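Local structure of 2L protein (Yaba-like disease virus, 3IT8) at residues Phe66-Ser71 and Asn145-Asp150; Gly101-Ser106 and Ile213-Glu218; Arg239-Glu244 and Pro248-Asn253. The protein probably binds tumour necrosis factor of the host through a fold related to MHC class I heavy chains. All blocks are in the same frame, centred on the assembly; numbering follows the deposited sequence.

From the N terminus, F66-S71 on helix 61-82 meets N145-D150, at the start of helix 148-174. Contact 1 thereby closes a long loop that holds the second four strands of the platform sheet. Inside that loop lies G101-S106, which packs against I213-E218 in contact 2. Contacts 1 and 2 therefore cross along the chain. Contact 2 ties the MHC-like N-terminal domain to the Ig-like domain. Contact 3 opens only after contact 2 has closed, and it bridges just three residues within the Ig-like domain. Contacts 2 and 3 touch where W252 CH2 packs 3.5 Å from T214 N. Contact 1 sits apart, its centre about 28 Å from that of contact 3.

Contact 1: Phe66-Ser71 and Asn145-Asp150; sequences FNFWYS and NTLWKD
F68 reaches across from helix 61-82 and lays one corner of its ring against D150. Its CG stands anti to the backbone N, chi1 167°, and this sends the ring toward the start of helix 148-174. CE1 comes 3.5 Å from D150 CB, and CZ of the same ring is almost as near. The touching part of D150 is thus its methylene and not its charged end. The two side chains approach at a slant, with the carboxylate plane turned 78° from the ring plane. D150 OD2 lies farther off, 4.1 Å from F68 CE1. L147 adds the tip of one branch, with its CD1 4.2 Å from F68 CE1. The contact is therefore apolar and small, and no hydrogen bond joins the two segments.

The backbone around L147 is held by turns. N145 OD1 accepts from L147 N in the carbonyl plane and closes an Asx turn. A type I beta turn runs from N145 to W148 in the same place. L147 holds the N-cap position. D150 N bonds to L147 O, one turn back, and both side chains start out toward F68.

The F68 ring has further support nearby. Its CE2 lies over the centre of the W69 ring, 3.4 Å above the plane. Y154 of helix 148-174 meets F68 edge-to-face. W69 also touches Y154 and L155, so F68 and W69 both pack on helix 148-174. Two helices facing each other over an antiparallel sheet are the hallmark of the MHC class I platform, and here F68 spans the space between them.

Contact 2: Gly101-Ser106 and Ile213-Glu218; sequences GLLFGS and ITKWIE
K215 NZ passes L103 CD2 at 4.2 Å and forms a salt bridge with E236. The lysine chain is extended from CB to NZ. It runs from strand 213-218 toward the hairpin end at L103, so NZ passes a leucine methyl and finds its charge partner outside the two segments. No hydrogen bond links these segments.

The main packing is between L103 and I213. L103 CD1 meets I213 CG2 at 3.5 Å. It also lies 3.8 Å from I213 CD1, so a single leucine methyl touches both branches of the isoleucine. In I213, CG2 is anti to the backbone N while CG1 lies beside it, chi1 -67°. This rotamer turns CG2 and the CG1 branch to L103 CD1. L103 has its CG beside the backbone N, chi1 -52°, and its side chain slants across I213 instead of lying alongside it. The two branches of L103 divide the work: CD1 serves I213 and CD2 faces K215.

The neighbouring residues separate two faces. I213 and K215 point toward L103, whereas T214 between them points away. On the other segment L103 points toward strand 213-218 and F104 points away. The backbones stay apart. Their nearest CA atoms, those of L103 and I213, are 8.3 Å from each other, so side chains make the contact.

G101 and L102 join strands 90-100 and 103-112, so L103 sits at the start of the returning strand. F284 of strand 279-284 touches both L103 and K215, and I213 also packs on T100 of strand 90-100. The contact thus sets the platform hairpin against the outer face of the sheet formed by strands 213-218, 279-284 and 291-293.

Contact 3: Arg239-Glu244 and Pro248-Asn253; sequences RKSNYE and PGFPWN
Y243 has its CG anti to the carbonyl carbon, chi1 -65°, which turns its ring over G249. F250 has its CG anti to the backbone N, chi1 -158°, and this swings its ring toward R239 and S241. Both belong to the long loop of the Ig-like domain that links strands 213-218 and 254-255. The loop folds back on itself, and the fold-back includes a CH-pi contact. G249 CA lies 3.6 Å from the centroid of the Y243 ring, over the face. G249 O lies over the ring too, 3.1 Å from Y243 CD1.

The F250 ring lies next to it. Its edge meets Y243 O, with CD1 at 3.3 Å and near the ring plane. Farther round the same edge, CZ meets R239 CB at 3.9 Å. The R239 chain bends at its middle torsions and brings one face of the guanidinium over CE2 of F250. R239 NH2 also has a long, weak ion pair with D267.

Y243 OH bonds to E111 OE1 and N242 O to R119 NH2, which hold the loop to platform strands 103-112 and 115-121. S241 OG has two roles. It packs 3.5 Å from P251 CD and closes an ST turn by accepting from Y243 N at 3.2 Å, with an N-H...O angle of 163°.

Contact 1: Phe66-Ser71 and Asn145-Asp150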
loop_
_atom_site.group_PDB
_atom_site.type_symbol
_atom_site.label_atom_id
_atom_site.label_comp_id
_atom_site.label_asym_id
_atom_site.label_seq_id
_atom_site.Cartn_x
_atom_site.Cartn_y
_atom_site.Cartn_z
ATOM N N PHE D 66 -23.788 -32.927 15.384
ATOM C CA PHE D 66 -24.653 -33.351 16.484
ATOM C C PHE D 66 -24.170 -34.567 17.271
ATOM O O PHE D 66 -24.098 -34.525 18.498
ATOM C CB PHE D 66 -26.067 -33.635 15.998
ATOM C CG PHE D 66 -27.009 -33.958 17.103
ATOM C CD1 PHE D 66 -27.604 -32.952 17.839
ATOM C CD2 PHE D 66 -27.257 -35.271 17.454
ATOM C CE1 PHE D 66 -28.437 -33.248 18.919
ATOM C CE2 PHE D 66 -28.090 -35.580 18.535
ATOM C CZ PHE D 66 -28.680 -34.567 19.266
ATOM N N ASN D 67 -23.854 -35.654 16.577
ATOM C CA ASN D 67 -23.397 -36.847 17.267
ATOM C C ASN D 67 -22.197 -36.498 18.123
ATOM O O ASN D 67 -22.117 -36.932 19.269
ATOM C CB ASN D 67 -23.032 -37.948 16.272
ATOM C CG ASN D 67 -24.183 -38.306 15.357
ATOM O OD1 ASN D 67 -25.337 -38.257 15.757
ATOM N ND2 ASN D 67 -23.874 -38.679 14.127
ATOM N N PHE D 68 -21.273 -35.702 17.582
ATOM C CA PHE D 68 -20.084 -35.315 18.340
ATOM C C PHE D 68 -20.461 -34.614 19.638
ATOM O O PHE D 68 -20.047 -35.025 20.722
ATOM C CB PHE D 68 -19.193 -34.393 17.526
ATOM C CG PHE D 68 -18.135 -33.713 18.343
ATOM C CD1 PHE D 68 -16.930 -34.347 18.609
ATOM C CD2 PHE D 68 -18.359 -32.435 18.881
ATOM C CE1 PHE D 68 -15.955 -33.739 19.392
ATOM C CE2 PHE D 68 -17.391 -31.814 19.671
ATOM C CZ PHE D 68 -16.181 -32.472 19.927
ATOM N N TRP D 69 -21.253 -33.554 19.525
ATOM C CA TRP D 69 -21.662 -32.797 20.695
ATOM C C TRP D 69 -22.530 -33.586 21.669
ATOM O O TRP D 69 -22.303 -33.569 22.882
ATOM C CB TRP D 69 -22.383 -31.519 20.264
ATOM C CG TRP D 69 -21.455 -30.496 19.680
ATOM C CD1 TRP D 69 -21.452 -30.012 18.399
ATOM C CD2 TRP D 69 -20.354 -29.859 20.350
ATOM N NE1 TRP D 69 -20.421 -29.121 18.228
ATOM C CE2 TRP D 69 -19.729 -29.005 19.409
ATOM C CE3 TRP D 69 -19.833 -29.930 21.657
ATOM C CZ2 TRP D 69 -18.604 -28.221 19.735
ATOM C CZ3 TRP D 69 -18.716 -29.151 21.979
ATOM C CH2 TRP D 69 -18.118 -28.308 21.017
ATOM N N TYR D 70 -23.530 -34.281 21.155
ATOM C CA TYR D 70 -24.388 -35.057 22.035
ATOM C C TYR D 70 -23.538 -35.942 22.937
ATOM O O TYR D 70 -23.661 -35.930 24.160
ATOM C CB TYR D 70 -25.331 -35.943 21.231
ATOM C CG TYR D 70 -26.061 -36.912 22.114
ATOM C CD1 TYR D 70 -27.147 -36.496 22.883
ATOM C CD2 TYR D 70 -25.615 -38.225 22.252
ATOM C CE1 TYR D 70 -27.772 -37.359 23.769
ATOM C CE2 TYR D 70 -26.219 -39.100 23.133
ATOM C CZ TYR D 70 -27.303 -38.658 23.895
ATOM O OH TYR D 70 -27.918 -39.495 24.799
ATOM N N SER D 71 -22.669 -36.719 22.312
ATOM C CA SER D 71 -21.811 -37.625 23.042
ATOM C C SER D 71 -20.895 -36.925 24.052
ATOM O O SER D 71 -20.837 -37.310 25.215
ATOM C CB SER D 71 -20.980 -38.430 22.053
ATOM O OG SER D 71 -20.027 -39.201 22.749
ATOM N N ASN D 145 -9.116 -32.984 28.334
ATOM C CA ASN D 145 -9.918 -33.887 27.512
ATOM C C ASN D 145 -9.301 -34.240 26.166
ATOM O O ASN D 145 -8.792 -33.390 25.441
ATOM C CB ASN D 145 -11.317 -33.308 27.289
ATOM C CG ASN D 145 -12.276 -34.318 26.683
ATOM O OD1 ASN D 145 -12.069 -34.802 25.569
ATOM N ND2 ASN D 145 -13.330 -34.649 27.422
ATOM N N THR D 146 -9.373 -35.516 25.833
ATOM C CA THR D 146 -8.818 -36.016 24.592
ATOM C C THR D 146 -9.439 -35.388 23.342
ATOM O O THR D 146 -8.810 -35.334 22.288
ATOM C CB THR D 146 -8.960 -37.542 24.544
ATOM O OG1 THR D 146 -8.883 -37.981 23.187
ATOM C CG2 THR D 146 -10.280 -37.970 25.150
ATOM N N LEU D 147 -10.666 -34.898 23.458
ATOM C CA LEU D 147 -11.347 -34.293 22.313
ATOM C C LEU D 147 -11.275 -32.775 22.268
ATOM O O LEU D 147 -11.896 -32.146 21.408
ATOM C CB LEU D 147 -12.816 -34.719 22.285
ATOM C CG LEU D 147 -13.045 -36.207 22.028
ATOM C CD1 LEU D 147 -14.517 -36.520 22.142
ATOM C CD2 LEU D 147 -12.520 -36.569 20.640
ATOM N N TRP D 148 -10.513 -32.192 23.188
ATOM C CA TRP D 148 -10.369 -30.741 23.255
ATOM C C TRP D 148 -10.081 -30.118 21.885
ATOM O O TRP D 148 -10.652 -29.077 21.533
ATOM C CB TRP D 148 -9.250 -30.368 24.230
ATOM C CG TRP D 148 -9.076 -28.899 24.386
ATOM C CD1 TRP D 148 -7.952 -28.161 24.107
ATOM C CD2 TRP D 148 -10.061 -27.973 24.852
ATOM N NE1 TRP D 148 -8.182 -26.831 24.374
ATOM C CE2 TRP D 148 -9.466 -26.687 24.832
ATOM C CE3 TRP D 148 -11.387 -28.102 25.287
ATOM C CZ2 TRP D 148 -10.156 -25.541 25.231
ATOM C CZ3 TRP D 148 -12.072 -26.963 25.685
ATOM C CH2 TRP D 148 -11.454 -25.697 25.653
ATOM N N LYS D 149 -9.202 -30.757 21.115
ATOM C CA LYS D 149 -8.847 -30.238 19.808
ATOM C C LYS D 149 -10.082 -30.056 18.949
ATOM O O LYS D 149 -10.175 -29.095 18.180
ATOM C CB LYS D 149 -7.831 -31.158 19.110
ATOM C CG LYS D 149 -6.517 -31.331 19.883
ATOM C CD LYS D 149 -5.941 -29.983 20.359
ATOM C CE LYS D 149 -4.898 -30.159 21.467
ATOM N NZ LYS D 149 -4.632 -28.896 22.213
ATOM N N ASP D 150 -11.040 -30.964 19.083
ATOM C CA ASP D 150 -12.259 -30.858 18.296
ATOM C C ASP D 150 -13.139 -29.735 18.818
ATOM O O ASP D 150 -13.803 -29.049 18.036
ATOM C CB ASP D 150 -13.024 -32.179 18.306
ATOM C CG ASP D 150 -12.345 -33.243 17.471
ATOM O OD1 ASP D 150 -12.013 -32.951 16.304
ATOM O OD2 ASP D 150 -12.149 -34.370 17.975
#

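Contact 2: Gly101-Ser106 and Ile213-Glu218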
loop_
_atom_site.group_PDB
_atom_site.type_symbol
_atom_site.label_atom_id
_atom_site.label_comp_id
_atom_site.label_asym_id
_atom_site.label_seq_id
_atom_site.Cartn_x
_atom_site.Cartn_y
_atom_site.Cartn_z
ATOM N N GLY D 101 -28.175 -3.801 14.348
ATOM C CA GLY D 101 -27.841 -2.432 14.003
ATOM C C GLY D 101 -26.343 -2.343 13.747
ATOM O O GLY D 101 -25.787 -3.148 12.994
ATOM N N LEU D 102 -25.684 -1.379 14.379
ATOM C CA LEU D 102 -24.249 -1.214 14.217
ATOM C C LEU D 102 -23.466 -2.260 14.996
ATOM O O LEU D 102 -22.361 -2.626 14.597
ATOM C CB LEU D 102 -23.802 0.163 14.701
ATOM C CG LEU D 102 -24.188 1.394 13.894
ATOM C CD1 LEU D 102 -23.463 2.591 14.493
ATOM C CD2 LEU D 102 -23.817 1.206 12.424
ATOM N N LEU D 103 -24.029 -2.721 16.110
ATOM C CA LEU D 103 -23.360 -3.712 16.940
ATOM C C LEU D 103 -23.294 -5.084 16.272
ATOM O O LEU D 103 -24.167 -5.445 15.477
ATOM C CB LEU D 103 -24.070 -3.844 18.283
ATOM C CG LEU D 103 -24.314 -2.538 19.036
ATOM C CD1 LEU D 103 -24.938 -2.855 20.396
ATOM C CD2 LEU D 103 -23.012 -1.777 19.210
ATOM N N PHE D 104 -22.245 -5.840 16.588
ATOM C CA PHE D 104 -22.090 -7.174 16.038
ATOM C C PHE D 104 -21.109 -7.968 16.881
ATOM O O PHE D 104 -20.153 -7.409 17.411
ATOM C CB PHE D 104 -21.620 -7.090 14.584
ATOM C CG PHE D 104 -20.242 -6.507 14.416
ATOM C CD1 PHE D 104 -19.136 -7.331 14.311
ATOM C CD2 PHE D 104 -20.050 -5.128 14.350
ATOM C CE1 PHE D 104 -17.862 -6.793 14.139
ATOM C CE2 PHE D 104 -18.769 -4.587 14.178
ATOM C CZ PHE D 104 -17.685 -5.422 14.073
ATOM N N GLY D 105 -21.357 -9.266 17.019
ATOM C CA GLY D 105 -20.468 -10.106 17.802
ATOM C C GLY D 105 -20.872 -11.567 17.751
ATOM O O GLY D 105 -21.839 -11.924 17.075
ATOM N N SER D 106 -20.132 -12.419 18.457
ATOM C CA SER D 106 -20.440 -13.843 18.487
ATOM C C SER D 106 -20.258 -14.368 19.905
ATOM O O SER D 106 -19.608 -13.725 20.725
ATOM C CB SER D 106 -19.530 -14.609 17.531
ATOM O OG SER D 106 -18.196 -14.598 17.989
ATOM N N ILE D 213 -30.649 -3.897 21.206
ATOM C CA ILE D 213 -29.702 -3.624 22.258
ATOM C C ILE D 213 -29.787 -2.158 22.579
ATOM O O ILE D 213 -29.996 -1.316 21.705
ATOM C CB ILE D 213 -28.273 -4.012 21.873
ATOM C CG1 ILE D 213 -28.183 -5.534 21.743
ATOM C CG2 ILE D 213 -27.307 -3.533 22.938
ATOM C CD1 ILE D 213 -26.828 -6.047 21.349
ATOM N N THR D 214 -29.615 -1.866 23.854
ATOM C CA THR D 214 -29.730 -0.523 24.345
ATOM C C THR D 214 -28.497 -0.109 25.136
ATOM O O THR D 214 -27.960 -0.890 25.938
ATOM C CB THR D 214 -30.988 -0.441 25.223
ATOM O OG1 THR D 214 -31.665 0.776 24.960
ATOM C CG2 THR D 214 -30.638 -0.503 26.691
ATOM N N LYS D 215 -28.050 1.123 24.895
ATOM C CA LYS D 215 -26.897 1.691 25.600
ATOM C C LYS D 215 -27.260 3.016 26.252
ATOM O O LYS D 215 -27.835 3.897 25.615
ATOM C CB LYS D 215 -25.715 1.924 24.647
ATOM C CG LYS D 215 -25.023 0.671 24.195
ATOM C CD LYS D 215 -23.737 0.961 23.463
ATOM C CE LYS D 215 -22.987 -0.341 23.215
ATOM N NZ LYS D 215 -21.567 -0.128 22.801
ATOM N N TRP D 216 -26.929 3.141 27.529
ATOM C CA TRP D 216 -27.176 4.377 28.262
ATOM C C TRP D 216 -25.871 5.157 28.370
ATOM O O TRP D 216 -24.905 4.694 28.982
ATOM C CB TRP D 216 -27.735 4.088 29.658
ATOM C CG TRP D 216 -29.115 3.548 29.614
ATOM C CD1 TRP D 216 -29.474 2.241 29.545
ATOM C CD2 TRP D 216 -30.332 4.306 29.567
ATOM N NE1 TRP D 216 -30.841 2.128 29.459
ATOM C CE2 TRP D 216 -31.394 3.382 29.470
ATOM C CE3 TRP D 216 -30.628 5.674 29.596
ATOM C CZ2 TRP D 216 -32.737 3.782 29.403
ATOM C CZ3 TRP D 216 -31.965 6.072 29.527
ATOM C CH2 TRP D 216 -33.001 5.128 29.433
ATOM N N ILE D 217 -25.854 6.341 27.766
ATOM C CA ILE D 217 -24.665 7.185 27.763
ATOM C C ILE D 217 -24.955 8.594 28.271
ATOM O O ILE D 217 -25.941 9.212 27.869
ATOM C CB ILE D 217 -24.099 7.283 26.345
ATOM C CG1 ILE D 217 -23.826 5.878 25.799
ATOM C CG2 ILE D 217 -22.847 8.100 26.351
ATOM C CD1 ILE D 217 -23.418 5.855 24.358
ATOM N N GLU D 218 -24.102 9.101 29.154
ATOM C CA GLU D 218 -24.297 10.444 29.680
ATOM C C GLU D 218 -24.286 11.420 28.506
ATOM O O GLU D 218 -23.402 11.356 27.651
ATOM C CB GLU D 218 -23.206 10.767 30.696
ATOM C CG GLU D 218 -23.465 10.106 32.038
ATOM C CD GLU D 218 -22.286 10.192 32.983
ATOM O OE1 GLU D 218 -21.727 11.298 33.148
ATOM O OE2 GLU D 218 -21.922 9.149 33.571
#

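Contact 3: Arg239-Glu244 and Pro248-Asn253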
loop_
_atom_site.group_PDB
_atom_site.type_symbol
_atom_site.label_atom_id
_atom_site.label_comp_id
_atom_site.label_asym_id
_atom_site.label_seq_id
_atom_site.Cartn_x
_atom_site.Cartn_y
_atom_site.Cartn_z
ATOM N N ARG D 239 -24.505 -2.622 32.441
ATOM C CA ARG D 239 -25.557 -3.245 33.247
ATOM C C ARG D 239 -24.875 -4.353 34.045
ATOM O O ARG D 239 -23.715 -4.668 33.792
ATOM C CB ARG D 239 -26.649 -3.827 32.337
ATOM C CG ARG D 239 -27.329 -2.795 31.427
ATOM C CD ARG D 239 -28.656 -2.256 31.998
ATOM N NE ARG D 239 -29.827 -3.023 31.553
ATOM C CZ ARG D 239 -30.183 -4.222 32.021
ATOM N NH1 ARG D 239 -29.467 -4.820 32.968
ATOM N NH2 ARG D 239 -31.258 -4.832 31.531
ATOM N N LYS D 240 -25.571 -4.935 35.014
ATOM C CA LYS D 240 -24.974 -6.006 35.814
ATOM C C LYS D 240 -25.657 -7.343 35.533
ATOM O O LYS D 240 -26.840 -7.516 35.822
ATOM C CB LYS D 240 -25.074 -5.687 37.309
ATOM C CG LYS D 240 -24.460 -6.754 38.196
ATOM C CD LYS D 240 -24.793 -6.537 39.659
ATOM C CE LYS D 240 -24.308 -7.712 40.505
ATOM N NZ LYS D 240 -24.763 -7.625 41.924
ATOM N N SER D 241 -24.903 -8.283 34.969
ATOM C CA SER D 241 -25.436 -9.604 34.639
ATOM C C SER D 241 -24.291 -10.565 34.388
ATOM O O SER D 241 -23.195 -10.134 34.068
ATOM C CB SER D 241 -26.322 -9.523 33.388
ATOM O OG SER D 241 -26.797 -10.800 33.008
ATOM N N ASN D 242 -24.536 -11.861 34.549
ATOM C CA ASN D 242 -23.491 -12.848 34.299
ATOM C C ASN D 242 -23.297 -13.001 32.800
ATOM O O ASN D 242 -22.283 -13.519 32.334
ATOM C CB ASN D 242 -23.863 -14.191 34.903
ATOM C CG ASN D 242 -23.798 -14.178 36.395
ATOM O OD1 ASN D 242 -22.807 -13.735 36.970
ATOM N ND2 ASN D 242 -24.851 -14.670 37.043
ATOM N N TYR D 243 -24.290 -12.547 32.050
ATOM C CA TYR D 243 -24.247 -12.612 30.609
ATOM C C TYR D 243 -23.810 -11.257 30.063
ATOM O O TYR D 243 -23.996 -10.234 30.722
ATOM C CB TYR D 243 -25.636 -12.954 30.056
ATOM C CG TYR D 243 -26.142 -14.317 30.438
ATOM C CD1 TYR D 243 -26.955 -14.490 31.548
ATOM C CD2 TYR D 243 -25.787 -15.446 29.696
ATOM C CE1 TYR D 243 -27.411 -15.764 31.919
ATOM C CE2 TYR D 243 -26.233 -16.718 30.057
ATOM C CZ TYR D 243 -27.043 -16.865 31.173
ATOM O OH TYR D 243 -27.474 -18.113 31.546
ATOM N N GLU D 244 -23.232 -11.251 28.862
ATOM C CA GLU D 244 -22.808 -10.017 28.208
ATOM C C GLU D 244 -23.866 -9.720 27.151
ATOM O O GLU D 244 -24.356 -10.641 26.506
ATOM C CB GLU D 244 -21.466 -10.217 27.515
ATOM C CG GLU D 244 -20.408 -10.864 28.372
ATOM C CD GLU D 244 -19.187 -11.269 27.565
ATOM O OE1 GLU D 244 -19.354 -11.981 26.546
ATOM O OE2 GLU D 244 -18.062 -10.884 27.947
ATOM N N PRO D 248 -27.774 -14.717 24.075
ATOM C CA PRO D 248 -29.212 -14.835 24.341
ATOM C C PRO D 248 -29.582 -14.816 25.825
ATOM O O PRO D 248 -30.719 -14.491 26.185
ATOM C CB PRO D 248 -29.604 -16.136 23.626
ATOM C CG PRO D 248 -28.322 -16.875 23.455
ATOM C CD PRO D 248 -27.315 -15.786 23.173
ATOM N N GLY D 249 -28.618 -15.116 26.687
ATOM C CA GLY D 249 -28.890 -15.121 28.111
ATOM C C GLY D 249 -29.048 -13.758 28.769
ATOM O O GLY D 249 -29.440 -13.679 29.933
ATOM N N PHE D 250 -28.748 -12.680 28.048
ATOM C CA PHE D 250 -28.869 -11.350 28.621
ATOM C C PHE D 250 -30.338 -10.987 28.834
ATOM O O PHE D 250 -31.153 -11.103 27.915
ATOM C CB PHE D 250 -28.216 -10.318 27.715
ATOM C CG PHE D 250 -27.847 -9.066 28.427
ATOM C CD1 PHE D 250 -26.739 -9.034 29.267
ATOM C CD2 PHE D 250 -28.638 -7.933 28.320
ATOM C CE1 PHE D 250 -26.427 -7.888 29.994
ATOM C CE2 PHE D 250 -28.332 -6.781 29.045
ATOM C CZ PHE D 250 -27.223 -6.764 29.884
ATOM N N PRO D 251 -30.690 -10.526 30.047
ATOM C CA PRO D 251 -32.047 -10.132 30.447
ATOM C C PRO D 251 -32.561 -8.868 29.771
ATOM O O PRO D 251 -32.190 -7.761 30.157
ATOM C CB PRO D 251 -31.926 -9.916 31.955
ATOM C CG PRO D 251 -30.665 -10.612 32.326
ATOM C CD PRO D 251 -29.759 -10.347 31.168
ATOM N N TRP D 252 -33.400 -9.023 28.758
ATOM C CA TRP D 252 -33.980 -7.873 28.082
ATOM C C TRP D 252 -35.479 -8.032 28.285
ATOM O O TRP D 252 -36.027 -9.104 28.043
ATOM C CB TRP D 252 -33.660 -7.874 26.579
ATOM C CG TRP D 252 -32.254 -7.479 26.214
ATOM C CD1 TRP D 252 -31.344 -8.242 25.558
ATOM C CD2 TRP D 252 -31.616 -6.215 26.453
ATOM N NE1 TRP D 252 -30.182 -7.545 25.367
ATOM C CE2 TRP D 252 -30.318 -6.296 25.907
ATOM C CE3 TRP D 252 -32.013 -5.025 27.078
ATOM C CZ2 TRP D 252 -29.408 -5.231 25.963
ATOM C CZ3 TRP D 252 -31.103 -3.961 27.136
ATOM C CH2 TRP D 252 -29.817 -4.076 26.580
ATOM N N ASN D 253 -36.145 -6.977 28.735
ATOM C CA ASN D 253 -37.576 -7.063 28.948
ATOM C C ASN D 253 -38.301 -6.956 27.607
ATOM O O ASN D 253 -38.865 -5.908 27.258
ATOM C CB ASN D 253 -38.022 -5.960 29.895
ATOM C CG ASN D 253 -39.312 -6.289 30.586
ATOM O OD1 ASN D 253 -40.379 -6.313 29.971
ATOM N ND2 ASN D 253 -39.228 -6.560 31.873
#